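Local coordinates for cyclic di-GMP-binding protein XC_3703 (Xanthomonas campestris pv. campestris, PDB 5B7W), which binds the second messenger cyclic di-GMP to regulate virulence and biofilm formation and, when free of it, promotes binding of a LysR-type transcriptional regulator to its target genes, at residues E14-E25 with I63-I73. Numbering follows the deposited sequence.
Sequences ELTNAVDQANRE and ILRARLLARGI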
loop_
_atom_site.group_PDB
_atom_site.type_symbol
_atom_site.label_atom_id
_atom_site.label_comp_id
_atom_site.label_asym_id
_atom_site.label_seq_id
_atom_site.Cartn_x
_atom_site.Cartn_y
_atom_site.Cartn_z
ATOM N N GLU A 14 -8.327 5.184 -8.144
ATOM C CA GLU A 14 -7.212 4.576 -8.863
ATOM C C GLU A 14 -7.042 3.112 -8.478
ATOM O O GLU A 14 -6.662 2.282 -9.312
ATOM C CB GLU A 14 -5.925 5.359 -8.603
ATOM C CG GLU A 14 -5.947 6.798 -9.108
ATOM C CD GLU A 14 -5.783 6.915 -10.618
ATOM O OE1 GLU A 14 -5.961 5.907 -11.334
ATOM O OE2 GLU A 14 -5.470 8.028 -11.090
ATOM N N LEU A 15 -7.317 2.776 -7.215
ATOM C CA LEU A 15 -7.323 1.374 -6.814
ATOM C C LEU A 15 -8.386 0.598 -7.581
ATOM O O LEU A 15 -8.159 -0.549 -7.984
ATOM C CB LEU A 15 -7.551 1.258 -5.307
ATOM C CG LEU A 15 -7.660 -0.159 -4.737
ATOM C CD1 LEU A 15 -6.430 -0.982 -5.086
ATOM C CD2 LEU A 15 -7.870 -0.118 -3.231
ATOM N N THR A 16 -9.548 1.215 -7.801
ATOM C CA THR A 16 -10.594 0.575 -8.591
ATOM C C THR A 16 -10.196 0.485 -10.060
ATOM O O THR A 16 -10.435 -0.539 -10.712
ATOM C CB THR A 16 -11.909 1.341 -8.439
ATOM O OG1 THR A 16 -12.283 1.381 -7.056
ATOM C CG2 THR A 16 -13.018 0.672 -9.238
ATOM N N ASN A 17 -9.589 1.546 -10.597
ATOM C CA ASN A 17 -9.156 1.525 -11.991
ATOM C C ASN A 17 -8.125 0.433 -12.235
ATOM O O ASN A 17 -8.197 -0.285 -13.240
ATOM C CB ASN A 17 -8.593 2.890 -12.390
ATOM C CG ASN A 17 -9.661 3.835 -12.904
ATOM O OD1 ASN A 17 -9.359 4.932 -13.374
ATOM N ND2 ASN A 17 -10.917 3.412 -12.821
ATOM N N ALA A 18 -7.160 0.286 -11.322
ATOM C CA ALA A 18 -6.118 -0.721 -11.502
ATOM C C ALA A 18 -6.702 -2.128 -11.535
ATOM O O ALA A 18 -6.271 -2.970 -12.332
ATOM C CB ALA A 18 -5.073 -0.598 -10.394
ATOM N N VAL A 19 -7.687 -2.403 -10.677
ATOM C CA VAL A 19 -8.320 -3.718 -10.674
ATOM C C VAL A 19 -9.118 -3.931 -11.955
ATOM O O VAL A 19 -9.095 -5.020 -12.541
ATOM C CB VAL A 19 -9.200 -3.885 -9.421
ATOM C CG1 VAL A 19 -9.917 -5.228 -9.449
ATOM C CG2 VAL A 19 -8.357 -3.755 -8.163
ATOM N N ASP A 20 -9.831 -2.898 -12.411
ATOM C CA ASP A 20 -10.574 -3.009 -13.662
ATOM C C ASP A 20 -9.636 -3.236 -14.840
ATOM O O ASP A 20 -9.922 -4.054 -15.722
ATOM C CB ASP A 20 -11.420 -1.755 -13.888
ATOM C CG ASP A 20 -12.500 -1.584 -12.842
ATOM O OD1 ASP A 20 -13.023 -2.607 -12.353
ATOM O OD2 ASP A 20 -12.829 -0.425 -12.510
ATOM N N GLN A 21 -8.510 -2.519 -14.874
ATOM C CA GLN A 21 -7.552 -2.715 -15.955
ATOM C C GLN A 21 -6.887 -4.083 -15.872
ATOM O O GLN A 21 -6.530 -4.658 -16.906
ATOM C CB GLN A 21 -6.498 -1.604 -15.936
ATOM C CG GLN A 21 -7.067 -0.212 -16.173
ATOM C CD GLN A 21 -6.035 0.888 -16.004
ATOM O OE1 GLN A 21 -4.846 0.619 -15.822
ATOM N NE2 GLN A 21 -6.488 2.136 -16.054
ATOM N N ALA A 22 -6.718 -4.620 -14.661
ATOM C CA ALA A 22 -6.148 -5.957 -14.521
ATOM C C ALA A 22 -7.098 -7.021 -15.057
ATOM O O ALA A 22 -6.664 -7.981 -15.703
ATOM C CB ALA A 22 -5.799 -6.232 -13.059
ATOM N N ASN A 23 -8.400 -6.870 -14.795
ATOM C CA ASN A 23 -9.376 -7.793 -15.367
ATOM C C ASN A 23 -9.443 -7.651 -16.881
ATOM O O ASN A 23 -9.538 -8.654 -17.601
ATOM C CB ASN A 23 -10.750 -7.559 -14.739
ATOM C CG ASN A 23 -10.882 -8.200 -13.374
ATOM O OD1 ASN A 23 -10.500 -9.354 -13.179
ATOM N ND2 ASN A 23 -11.414 -7.451 -12.415
ATOM N N ARG A 24 -9.394 -6.416 -17.384
ATOM C CA ARG A 24 -9.354 -6.203 -18.827
ATOM C C ARG A 24 -8.100 -6.815 -19.437
ATOM O O ARG A 24 -8.139 -7.354 -20.551
ATOM C CB ARG A 24 -9.425 -4.708 -19.140
ATOM C CG ARG A 24 -10.835 -4.148 -19.211
ATOM C CD ARG A 24 -11.324 -4.079 -20.649
ATOM N NE ARG A 24 -10.579 -3.094 -21.429
ATOM C CZ ARG A 24 -10.929 -1.817 -21.550
ATOM N NH1 ARG A 24 -12.018 -1.365 -20.944
ATOM N NH2 ARG A 24 -10.192 -0.992 -22.280
ATOM N N GLU A 25 -6.978 -6.752 -18.716
ATOM C CA GLU A 25 -5.727 -7.280 -19.250
ATOM C C GLU A 25 -5.759 -8.802 -19.334
ATOM O O GLU A 25 -5.181 -9.389 -20.255
ATOM C CB GLU A 25 -4.555 -6.805 -18.392
ATOM C CG GLU A 25 -3.210 -6.859 -19.089
ATOM C CD GLU A 25 -2.207 -5.899 -18.481
ATOM O OE1 GLU A 25 -1.362 -6.347 -17.679
ATOM O OE2 GLU A 25 -2.268 -4.693 -18.802
ATOM N N ILE A 63 0.584 -9.085 -13.009
ATOM C CA ILE A 63 -0.335 -8.164 -13.670
ATOM C C ILE A 63 -0.863 -7.139 -12.676
ATOM O O ILE A 63 -0.921 -5.938 -12.967
ATOM C CB ILE A 63 -1.486 -8.940 -14.337
ATOM C CG1 ILE A 63 -0.948 -9.878 -15.419
ATOM C CG2 ILE A 63 -2.515 -7.977 -14.917
ATOM C CD1 ILE A 63 -2.001 -10.789 -16.007
ATOM N N LEU A 64 -1.259 -7.600 -11.487
ATOM C CA LEU A 64 -1.824 -6.697 -10.490
ATOM C C LEU A 64 -0.801 -5.664 -10.035
ATOM O O LEU A 64 -1.139 -4.492 -9.834
ATOM C CB LEU A 64 -2.352 -7.497 -9.298
ATOM C CG LEU A 64 -3.035 -6.686 -8.195
ATOM C CD1 LEU A 64 -4.249 -5.948 -8.744
ATOM C CD2 LEU A 64 -3.430 -7.583 -7.032
ATOM N N ARG A 65 0.457 -6.079 -9.865
ATOM C CA ARG A 65 1.507 -5.130 -9.507
ATOM C C ARG A 65 1.676 -4.069 -10.587
ATOM O O ARG A 65 1.715 -2.869 -10.294
ATOM C CB ARG A 65 2.829 -5.862 -9.268
ATOM C CG ARG A 65 2.921 -6.611 -7.948
ATOM C CD ARG A 65 4.376 -6.910 -7.611
ATOM N NE ARG A 65 4.540 -7.476 -6.275
ATOM C CZ ARG A 65 4.888 -8.736 -6.034
ATOM N NH1 ARG A 65 5.115 -9.567 -7.042
ATOM N NH2 ARG A 65 5.014 -9.164 -4.785
ATOM N N ALA A 66 1.772 -4.497 -11.849
ATOM C CA ALA A 66 1.988 -3.552 -12.939
ATOM C C ALA A 66 0.816 -2.590 -13.082
ATOM O O ALA A 66 1.009 -1.403 -13.371
ATOM C CB ALA A 66 2.226 -4.305 -14.247
ATOM N N ARG A 67 -0.409 -3.083 -12.883
ATOM C CA ARG A 67 -1.572 -2.210 -12.985
ATOM C C ARG A 67 -1.599 -1.185 -11.858
ATOM O O ARG A 67 -1.862 -0.000 -12.096
ATOM C CB ARG A 67 -2.858 -3.039 -12.990
ATOM C CG ARG A 67 -3.071 -3.858 -14.255
ATOM C CD ARG A 67 -2.887 -3.007 -15.502
ATOM N NE ARG A 67 -1.612 -3.277 -16.160
ATOM C CZ ARG A 67 -0.954 -2.396 -16.906
ATOM N NH1 ARG A 67 -1.446 -1.178 -17.087
ATOM N NH2 ARG A 67 0.201 -2.731 -17.466
ATOM N N LEU A 68 -1.327 -1.620 -10.627
ATOM C CA LEU A 68 -1.325 -0.699 -9.495
ATOM C C LEU A 68 -0.240 0.358 -9.651
ATOM O O LEU A 68 -0.478 1.549 -9.421
ATOM C CB LEU A 68 -1.143 -1.476 -8.191
ATOM C CG LEU A 68 -2.342 -2.311 -7.738
ATOM C CD1 LEU A 68 -1.926 -3.313 -6.678
ATOM C CD2 LEU A 68 -3.446 -1.411 -7.215
ATOM N N LEU A 69 0.965 -0.063 -10.045
ATOM C CA LEU A 69 2.035 0.894 -10.299
ATOM C C LEU A 69 1.657 1.857 -11.416
ATOM O O LEU A 69 1.938 3.057 -11.332
ATOM C CB LEU A 69 3.330 0.154 -10.638
ATOM C CG LEU A 69 3.967 -0.638 -9.494
ATOM C CD1 LEU A 69 4.976 -1.644 -10.020
ATOM C CD2 LEU A 69 4.620 0.303 -8.494
ATOM N N ALA A 70 0.997 1.350 -12.462
ATOM C CA ALA A 70 0.594 2.195 -13.582
ATOM C C ALA A 70 -0.376 3.291 -13.168
ATOM O O ALA A 70 -0.491 4.299 -13.873
ATOM C CB ALA A 70 -0.030 1.343 -14.689
ATOM N N ARG A 71 -1.081 3.121 -12.050
ATOM C CA ARG A 71 -1.961 4.153 -11.525
ATOM C C ARG A 71 -1.337 4.897 -10.348
ATOM O O ARG A 71 -2.058 5.513 -9.557
ATOM C CB ARG A 71 -3.312 3.552 -11.129
ATOM C CG ARG A 71 -4.036 2.836 -12.265
ATOM C CD ARG A 71 -3.916 3.590 -13.585
ATOM N NE ARG A 71 -4.647 4.854 -13.577
ATOM C CZ ARG A 71 -4.598 5.751 -14.558
ATOM N NH1 ARG A 71 -3.847 5.524 -15.627
ATOM N NH2 ARG A 71 -5.295 6.874 -14.468
ATOM N N GLY A 72 -0.012 4.841 -10.218
ATOM C CA GLY A 72 0.691 5.626 -9.223
ATOM C C GLY A 72 0.668 5.079 -7.816
ATOM O O GLY A 72 0.962 5.820 -6.874
ATOM N N ILE A 73 0.341 3.803 -7.637
ATOM C CA ILE A 73 0.226 3.203 -6.312
ATOM C C ILE A 73 1.506 2.442 -5.998
ATOM O O ILE A 73 1.941 1.589 -6.782
ATOM C CB ILE A 73 -1.001 2.282 -6.222
ATOM C CG1 ILE A 73 -2.276 3.079 -6.501
ATOM C CG2 ILE A 73 -1.070 1.617 -4.856
ATOM C CD1 ILE A 73 -3.513 2.226 -6.654
#
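Ala18 meets Arg67 where helices 14-25 and 63-70 pass closest, their axes 8.4 Å apart and running roughly antiparallel at 138°, with the two CA atoms only 5.0 Å from each other. The small side chains of Ala18 and Ala22 are consistent with so close an approach: Arg67 enters as a knob among Ala18, Gln21, Ala22 and Glu25, its CG lying 3.7 Å from Ala22 CA. Bends at chi2 and chi3 then carry its guanidinium to Glu25, whose OE2 sits over one face, 3.1 Å from Arg67 NE. This salt bridge rests on charge alone, since no N-H points at the oxygen. At the other end of the contact Arg71 forms a more directional salt bridge with Glu14: its NE donates to the syn side of Glu14 OE1 at 2.8 Å and 162°, the oxygen lying close to the guanidinium plane, while NH2 adds a weak bond. Gln21 lies between the two arginines, its OE1 near the edge of Arg67 and its NE2 over a face of Arg71. On the side facing the sheet, Leu68 CD2 touches both Ala18 CB and Leu15 CD1, each at 3.7 Å, and Ile73 CD1 packs against Leu15. A Schellman motif with Gly72 at C-prime ends the second helix and turns Ile73 back toward Glu14 and Leu15. Leu15 and Leu64 also reach Ile47 of the sheet beneath, so the pair forms the two-helix layer covering one side of the four-stranded antiparallel sheet in the RRM-like domain II.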